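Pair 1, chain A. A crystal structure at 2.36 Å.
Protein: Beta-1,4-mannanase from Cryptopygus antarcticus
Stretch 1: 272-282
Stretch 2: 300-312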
# COMPACT_ATOMS: atom_id res chain seq x y z
N GLY A 272 1.21 -0.50 16.92
CA GLY A 272 1.38 0.35 15.76
C GLY A 272 2.25 -0.40 14.80
O GLY A 272 3.40 0.01 14.53
N ILE A 273 1.70 -1.52 14.32
CA ILE A 273 2.45 -2.44 13.47
C ILE A 273 1.92 -2.50 12.05
O ILE A 273 0.85 -1.98 11.76
CB ILE A 273 2.57 -3.86 14.06
CG1 ILE A 273 1.20 -4.54 14.26
CG2 ILE A 273 3.37 -3.80 15.35
CD1 ILE A 273 1.26 -6.05 14.52
N ILE A 274 2.71 -3.05 11.14
CA ILE A 274 2.15 -3.42 9.86
C ILE A 274 1.78 -4.88 9.95
O ILE A 274 2.39 -5.62 10.68
CB ILE A 274 3.05 -3.13 8.65
CG1 ILE A 274 4.43 -3.74 8.76
CG2 ILE A 274 3.19 -1.65 8.46
CD1 ILE A 274 5.30 -3.39 7.55
N ASN A 275 0.74 -5.26 9.24
CA ASN A 275 0.24 -6.61 9.26
C ASN A 275 0.74 -7.44 8.10
O ASN A 275 0.68 -8.67 8.18
CB ASN A 275 -1.27 -6.55 9.27
CG ASN A 275 -1.76 -5.76 10.45
OD1 ASN A 275 -2.31 -4.66 10.33
ND2 ASN A 275 -1.47 -6.29 11.63
N PHE A 276 1.22 -6.76 7.05
CA PHE A 276 1.82 -7.37 5.88
C PHE A 276 2.88 -6.46 5.26
O PHE A 276 2.73 -5.24 5.18
CB PHE A 276 0.76 -7.84 4.86
CG PHE A 276 0.04 -6.76 4.07
CD1 PHE A 276 0.60 -6.18 2.95
CD2 PHE A 276 -1.27 -6.42 4.38
CE1 PHE A 276 -0.08 -5.22 2.21
CE2 PHE A 276 -1.96 -5.47 3.64
CZ PHE A 276 -1.36 -4.87 2.55
N TYR A 277 3.99 -7.07 4.85
CA TYR A 277 5.06 -6.38 4.16
C TYR A 277 4.69 -6.17 2.70
O TYR A 277 3.72 -6.75 2.18
CB TYR A 277 6.33 -7.21 4.25
CG TYR A 277 6.81 -7.48 5.67
CD1 TYR A 277 7.43 -6.49 6.43
CD2 TYR A 277 6.72 -8.74 6.22
CE1 TYR A 277 7.89 -6.75 7.72
CE2 TYR A 277 7.20 -9.01 7.49
CZ TYR A 277 7.76 -8.02 8.24
OH TYR A 277 8.21 -8.34 9.51
N GLN A 278 5.47 -5.34 2.04
CA GLN A 278 5.17 -4.96 0.68
C GLN A 278 6.40 -4.38 0.04
O GLN A 278 6.91 -3.34 0.48
CB GLN A 278 4.06 -3.92 0.65
CG GLN A 278 3.39 -3.68 -0.71
CD GLN A 278 2.65 -2.36 -0.78
OE1 GLN A 278 2.77 -1.63 -1.79
NE2 GLN A 278 1.89 -2.02 0.28
N MET A 279 6.88 -5.05 -0.99
CA MET A 279 7.96 -4.51 -1.78
C MET A 279 7.43 -4.08 -3.14
O MET A 279 6.42 -4.60 -3.62
CB MET A 279 9.06 -5.55 -1.92
CG MET A 279 9.66 -6.00 -0.60
SD MET A 279 10.51 -7.59 -0.73
CE MET A 279 11.09 -7.78 0.96
N HIS A 280 8.06 -3.09 -3.72
CA HIS A 280 7.80 -2.70 -5.11
C HIS A 280 9.01 -3.07 -5.92
O HIS A 280 10.06 -3.07 -5.38
CB HIS A 280 7.65 -1.19 -5.22
CG HIS A 280 6.53 -0.64 -4.43
ND1 HIS A 280 6.39 0.71 -4.18
CD2 HIS A 280 5.49 -1.24 -3.83
CE1 HIS A 280 5.30 0.91 -3.48
NE2 HIS A 280 4.73 -0.25 -3.24
N THR A 281 8.89 -3.34 -7.22
CA THR A 281 10.07 -3.78 -7.96
C THR A 281 10.06 -3.42 -9.45
O THR A 281 9.09 -3.66 -10.17
CB THR A 281 10.33 -5.30 -7.72
OG1 THR A 281 11.68 -5.63 -8.10
CG2 THR A 281 9.33 -6.14 -8.46
N TYR A 282 11.19 -2.86 -9.87
CA TYR A 282 11.40 -2.38 -11.21
C TYR A 282 12.87 -2.64 -11.65
O TYR A 282 13.83 -2.39 -10.91
CB TYR A 282 11.09 -0.86 -11.25
CG TYR A 282 9.68 -0.45 -10.86
CD1 TYR A 282 8.65 -0.45 -11.78
CD2 TYR A 282 9.38 -0.02 -9.58
CE1 TYR A 282 7.36 -0.06 -11.43
CE2 TYR A 282 8.09 0.37 -9.22
CZ TYR A 282 7.08 0.33 -10.15
OH TYR A 282 5.80 0.72 -9.80
N ALA A 300 12.90 -16.65 0.58
CA ALA A 300 14.23 -16.07 0.63
C ALA A 300 14.26 -14.83 1.51
O ALA A 300 15.26 -14.56 2.15
CB ALA A 300 14.72 -15.72 -0.78
N TYR A 301 13.17 -14.06 1.56
CA TYR A 301 13.23 -12.83 2.35
C TYR A 301 13.11 -13.12 3.86
O TYR A 301 13.24 -12.21 4.67
CB TYR A 301 12.22 -11.80 1.85
CG TYR A 301 12.53 -11.29 0.46
CD1 TYR A 301 13.70 -10.64 0.19
CD2 TYR A 301 11.64 -11.48 -0.57
CE1 TYR A 301 14.01 -10.18 -1.08
CE2 TYR A 301 11.93 -11.01 -1.85
CZ TYR A 301 13.13 -10.37 -2.10
OH TYR A 301 13.40 -9.91 -3.39
N ASN A 302 12.93 -14.39 4.21
CA ASN A 302 12.83 -14.83 5.61
C ASN A 302 11.92 -13.89 6.38
O ASN A 302 12.35 -13.19 7.29
CB ASN A 302 14.21 -14.96 6.28
CG ASN A 302 14.15 -15.64 7.67
OD1 ASN A 302 15.08 -15.53 8.48
ND2 ASN A 302 13.06 -16.32 7.95
N VAL A 303 10.67 -13.83 5.95
CA VAL A 303 9.75 -12.82 6.47
C VAL A 303 8.31 -13.40 6.63
O VAL A 303 7.29 -12.71 6.52
CB VAL A 303 9.88 -11.59 5.56
CG1 VAL A 303 8.85 -11.60 4.43
CG2 VAL A 303 9.85 -10.34 6.36
N ASN A 304 8.29 -14.68 7.00
CA ASN A 304 7.14 -15.54 6.90
C ASN A 304 6.16 -15.34 8.06
O ASN A 304 5.07 -15.88 8.00
CB ASN A 304 7.59 -17.01 6.84
CG ASN A 304 8.75 -17.28 5.84
OD1 ASN A 304 9.15 -16.44 5.00
ND2 ASN A 304 9.28 -18.47 5.94
N ASP A 305 6.57 -14.57 9.08
CA ASP A 305 5.66 -14.04 10.14
C ASP A 305 4.45 -13.26 9.55
O ASP A 305 3.35 -13.23 10.16
CB ASP A 305 6.43 -13.15 11.17
CG ASP A 305 7.52 -12.26 10.52
OD1 ASP A 305 8.28 -12.81 9.70
OD2 ASP A 305 7.63 -11.02 10.79
N LYS A 306 4.66 -12.62 8.40
CA LYS A 306 3.62 -11.77 7.78
C LYS A 306 3.55 -12.08 6.31
O LYS A 306 4.57 -12.48 5.74
CB LYS A 306 3.93 -10.28 7.92
CG LYS A 306 4.08 -9.77 9.36
CD LYS A 306 4.40 -8.28 9.35
CE LYS A 306 4.87 -7.78 10.70
NZ LYS A 306 3.77 -7.91 11.71
N PRO A 307 2.38 -11.87 5.69
CA PRO A 307 2.26 -11.94 4.23
C PRO A 307 3.16 -10.90 3.58
O PRO A 307 3.50 -9.91 4.23
CB PRO A 307 0.80 -11.59 3.98
CG PRO A 307 0.10 -11.70 5.29
CD PRO A 307 1.14 -11.40 6.31
N LEU A 308 3.59 -11.16 2.34
CA LEU A 308 4.40 -10.24 1.53
C LEU A 308 3.75 -10.03 0.15
O LEU A 308 3.39 -10.99 -0.56
CB LEU A 308 5.80 -10.80 1.35
CG LEU A 308 6.71 -10.01 0.42
CD1 LEU A 308 6.91 -8.61 0.94
CD2 LEU A 308 8.04 -10.72 0.34
N LEU A 309 3.58 -8.77 -0.21
CA LEU A 309 2.80 -8.37 -1.35
C LEU A 309 3.82 -7.75 -2.24
O LEU A 309 4.64 -6.96 -1.77
CB LEU A 309 1.80 -7.28 -0.91
CG LEU A 309 0.53 -6.81 -1.65
CD1 LEU A 309 0.33 -5.30 -1.61
CD2 LEU A 309 0.42 -7.29 -3.09
N ILE A 310 3.78 -8.09 -3.52
CA ILE A 310 4.48 -7.27 -4.50
C ILE A 310 3.55 -6.14 -4.91
O ILE A 310 2.65 -6.33 -5.73
CB ILE A 310 4.93 -8.07 -5.74
CG1 ILE A 310 5.72 -9.31 -5.28
CG2 ILE A 310 5.75 -7.15 -6.66
CD1 ILE A 310 6.18 -10.25 -6.36
N GLY A 311 3.82 -4.96 -4.35
CA GLY A 311 2.83 -3.88 -4.29
C GLY A 311 2.73 -3.10 -5.57
O GLY A 311 1.65 -2.60 -5.93
N GLU A 312 3.86 -2.99 -6.25
CA GLU A 312 3.91 -2.48 -7.61
C GLU A 312 4.94 -3.22 -8.45
O GLU A 312 5.97 -3.67 -7.95
CB GLU A 312 4.33 -1.03 -7.64
CG GLU A 312 3.60 -0.05 -6.73
CD GLU A 312 4.28 1.31 -6.76
OE1 GLU A 312 5.25 1.49 -7.56
OE2 GLU A 312 3.88 2.19 -5.97

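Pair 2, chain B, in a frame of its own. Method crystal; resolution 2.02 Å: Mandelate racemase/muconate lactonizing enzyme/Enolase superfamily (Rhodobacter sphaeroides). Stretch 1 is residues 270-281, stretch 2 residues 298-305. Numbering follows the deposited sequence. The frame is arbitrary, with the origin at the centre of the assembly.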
# COMPACT_ATOMS: atom_id res chain seq x y z
N ARG B 270 16.44 -12.21 2.30
CA ARG B 270 17.89 -12.51 2.28
C ARG B 270 18.69 -11.32 1.72
O ARG B 270 19.70 -11.49 1.02
CB ARG B 270 18.19 -13.80 1.48
CG ARG B 270 17.60 -15.09 2.07
CD ARG B 270 18.09 -16.30 1.25
NE ARG B 270 19.55 -16.41 1.25
CZ ARG B 270 20.24 -17.42 0.71
NH1 ARG B 270 19.59 -18.42 0.11
NH2 ARG B 270 21.56 -17.43 0.77
N ILE B 271 18.22 -10.10 1.99
CA ILE B 271 18.96 -8.90 1.60
C ILE B 271 20.15 -8.66 2.54
O ILE B 271 20.10 -8.99 3.73
CB ILE B 271 18.07 -7.63 1.56
CG1 ILE B 271 17.24 -7.50 2.85
CG2 ILE B 271 17.20 -7.64 0.31
CD1 ILE B 271 16.89 -6.02 3.22
N GLY B 272 21.20 -8.07 1.98
CA GLY B 272 22.34 -7.62 2.75
C GLY B 272 22.27 -6.17 3.18
O GLY B 272 22.99 -5.77 4.10
N PHE B 273 21.41 -5.38 2.53
CA PHE B 273 21.27 -3.95 2.82
C PHE B 273 19.79 -3.60 2.85
O PHE B 273 19.08 -3.87 1.89
CB PHE B 273 21.97 -3.07 1.74
CG PHE B 273 23.46 -3.31 1.62
CD1 PHE B 273 24.37 -2.52 2.34
CD2 PHE B 273 23.95 -4.35 0.83
CE1 PHE B 273 25.75 -2.75 2.24
CE2 PHE B 273 25.33 -4.60 0.74
CZ PHE B 273 26.23 -3.80 1.44
N ILE B 274 19.35 -3.02 3.95
CA ILE B 274 17.98 -2.49 4.04
C ILE B 274 18.05 -0.98 3.84
O ILE B 274 18.89 -0.30 4.43
CB ILE B 274 17.27 -2.91 5.38
CG1 ILE B 274 15.78 -2.49 5.39
CG2 ILE B 274 17.99 -2.34 6.63
CD1 ILE B 274 14.84 -3.34 4.53
N GLN B 275 17.19 -0.46 2.97
CA GLN B 275 17.27 0.91 2.52
C GLN B 275 15.91 1.54 2.72
O GLN B 275 14.91 1.08 2.17
CB GLN B 275 17.68 0.99 1.04
CG GLN B 275 18.94 0.18 0.72
CD GLN B 275 19.17 0.03 -0.77
OE1 GLN B 275 18.31 -0.47 -1.50
NE2 GLN B 275 20.34 0.46 -1.23
N ILE B 276 15.88 2.60 3.51
CA ILE B 276 14.61 3.13 3.98
C ILE B 276 14.44 4.60 3.63
O ILE B 276 15.33 5.41 3.85
CB ILE B 276 14.44 2.93 5.51
CG1 ILE B 276 14.52 1.44 5.88
CG2 ILE B 276 13.16 3.65 6.02
CD1 ILE B 276 13.39 0.57 5.33
N ASP B 277 13.28 4.91 3.07
CA ASP B 277 12.90 6.26 2.77
C ASP B 277 11.95 6.76 3.87
O ASP B 277 10.83 6.29 3.96
CB ASP B 277 12.21 6.32 1.40
CG ASP B 277 12.17 7.73 0.85
OD1 ASP B 277 11.71 8.63 1.57
OD2 ASP B 277 12.59 7.96 -0.29
N CYS B 278 12.41 7.70 4.69
CA CYS B 278 11.52 8.32 5.71
C CYS B 278 10.29 9.00 5.11
O CYS B 278 9.28 9.10 5.77
CB CYS B 278 12.29 9.31 6.58
SG CYS B 278 13.36 8.42 7.67
N GLY B 279 10.41 9.46 3.86
CA GLY B 279 9.28 10.06 3.14
C GLY B 279 8.21 9.09 2.65
O GLY B 279 7.20 9.52 2.07
N ARG B 280 8.39 7.79 2.89
CA ARG B 280 7.44 6.75 2.45
C ARG B 280 6.96 5.85 3.58
O ARG B 280 5.79 5.44 3.61
CB ARG B 280 8.07 5.85 1.38
CG ARG B 280 8.38 6.53 0.09
CD ARG B 280 8.96 5.53 -0.87
NE ARG B 280 9.21 6.13 -2.17
CZ ARG B 280 10.07 5.65 -3.07
NH1 ARG B 280 10.77 4.55 -2.83
NH2 ARG B 280 10.23 6.28 -4.22
N ILE B 281 7.86 5.55 4.50
CA ILE B 281 7.60 4.56 5.54
C ILE B 281 6.77 5.08 6.74
O ILE B 281 6.43 4.28 7.63
CB ILE B 281 8.92 3.90 6.04
CG1 ILE B 281 8.65 2.50 6.59
CG2 ILE B 281 9.68 4.82 7.06
CD1 ILE B 281 9.89 1.68 6.85
N GLY B 298 22.12 -7.62 12.26
CA GLY B 298 23.44 -7.44 11.67
C GLY B 298 23.35 -7.11 10.19
O GLY B 298 24.28 -7.40 9.42
N ILE B 299 22.23 -6.52 9.79
CA ILE B 299 22.02 -6.05 8.43
C ILE B 299 22.34 -4.55 8.34
O ILE B 299 21.85 -3.76 9.15
CB ILE B 299 20.57 -6.37 7.92
CG1 ILE B 299 20.37 -7.90 7.88
CG2 ILE B 299 20.30 -5.72 6.53
CD1 ILE B 299 18.93 -8.35 7.68
N THR B 300 23.15 -4.17 7.37
CA THR B 300 23.48 -2.77 7.12
C THR B 300 22.25 -1.96 6.72
O THR B 300 21.52 -2.31 5.80
CB THR B 300 24.56 -2.62 6.05
OG1 THR B 300 25.71 -3.39 6.41
CG2 THR B 300 24.97 -1.12 5.88
N TYR B 301 22.04 -0.86 7.44
CA TYR B 301 20.97 0.09 7.16
C TYR B 301 21.53 1.26 6.33
O TYR B 301 22.61 1.75 6.62
CB TYR B 301 20.37 0.59 8.48
CG TYR B 301 19.22 1.54 8.34
CD1 TYR B 301 17.91 1.12 8.62
CD2 TYR B 301 19.44 2.89 8.02
CE1 TYR B 301 16.83 2.02 8.52
CE2 TYR B 301 18.38 3.79 7.91
CZ TYR B 301 17.09 3.35 8.16
OH TYR B 301 16.05 4.23 8.07
N VAL B 302 20.78 1.67 5.31
CA VAL B 302 21.16 2.81 4.49
C VAL B 302 19.89 3.60 4.26
O VAL B 302 18.80 3.03 4.18
CB VAL B 302 21.76 2.39 3.08
CG1 VAL B 302 22.55 3.56 2.47
CG2 VAL B 302 22.67 1.14 3.16
N ASN B 303 20.01 4.92 4.18
CA ASN B 303 18.90 5.72 3.70
C ASN B 303 18.63 5.46 2.21
O ASN B 303 19.56 5.13 1.45
CB ASN B 303 19.17 7.21 3.90
CG ASN B 303 20.37 7.69 3.11
OD1 ASN B 303 21.43 7.09 3.14
ND2 ASN B 303 20.19 8.77 2.36
N HIS B 304 17.36 5.58 1.82
CA HIS B 304 17.03 5.84 0.44
C HIS B 304 16.68 7.32 0.32
O HIS B 304 15.73 7.78 0.95
CB HIS B 304 15.84 5.01 -0.08
CG HIS B 304 15.37 5.46 -1.42
ND1 HIS B 304 14.38 6.41 -1.59
CD2 HIS B 304 15.81 5.16 -2.67
CE1 HIS B 304 14.22 6.65 -2.88
NE2 HIS B 304 15.07 5.90 -3.55
N THR B 305 17.47 8.06 -0.46
CA THR B 305 17.18 9.47 -0.74
C THR B 305 17.54 9.79 -2.18
O THR B 305 18.68 9.59 -2.57
CB THR B 305 18.02 10.43 0.14
OG1 THR B 305 17.81 10.11 1.52
CG2 THR B 305 17.60 11.89 -0.11
O HOH W 1 24.56 -6.50 6.05
O HOH W 2 16.39 6.25 6.46

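What backbone arrangement do the two pairs share? In each, two short parallel strands lie side by side, and fourteen central residues superpose with an RMSD of 0.6 Å. The strand directions differ by 38° in pair 1 and 28° in pair 2, with the same sign of twist. Tyr A277, Gln A278 and Met A279 of pair 1 fall on Ile B274, Gln B275 and Ile B276 of pair 2, and across from them Leu A308, Leu A309 and Ile A310 fall on Tyr B301, Val B302 and Asn B303. The hydrogen bonds follow suit. Tyr A277 N donates to Pro A307 O (2.9 Å) as Ile B274 N does to Thr B300 O (2.9 Å); Leu A309 N reaches Tyr A277 O (3.1 Å) as Val B302 N reaches Ile B274 O (2.9 Å). One residue of the first strand thus bonds through both its N and its O, the usual parallel pattern, and Met A279 and Ile B276 repeat it two residues on.

How is the space beside the start of the strands filled? In pair 1 the ring of Tyr A277 lies between two side chains: Lys A306 CD sits over one face, 3.8 Å from the ring centroid, and Val A303 CG2 packs over the opposite face, 3.2 Å from Tyr A277 CE2. The lysine then carries its charge on to the backbone, where Lys A306 NZ donates to Ile A274 O at 2.9 Å. At the ring's edge, Tyr A277 OH donates to Asp A305 OD2 (3.0 Å). Pair 2 has smaller, wholly apolar groups at the matching positions: Ile B274 CG2 meets Ile B299 CG2 at 4.1 Å.

Where does pair 2 place its tyrosine? It lies on the second strand, at the position of Leu A308. Leu A308 CD1 packs against Tyr A277 CB at 3.6 Å, whereas Tyr B301 CD1 lies 4.0 Å from Ile B274 CG2 and Tyr B301 CE1 lies 3.6 Å from Ile B276 CG1. The aromatic ring therefore comes from the first strand in one pair and the second in the other. Tyr B301 also has a polar end: a water accepts from Tyr B301 OH (2.6 Å) and donates to Ile B276 O (2.9 Å), linking the strands.

How do the pairs differ at the far end? His A280 matches Asp B277, and Gly A311 matches His B304, so the histidine changes sides. His A280 NE2 donates to Gln A278 OE1 (2.8 Å), and Glu A312 CG packs over the imidazole face, 3.6 Å from its centroid. A side chain at Gly A311 would have no room, since an ideal CB would stand 1.9 Å from Gln A278 OE1. In pair 2 His B304 reaches across instead, and His B304 ND1 donates to Asp B277 OD2 at 2.7 Å.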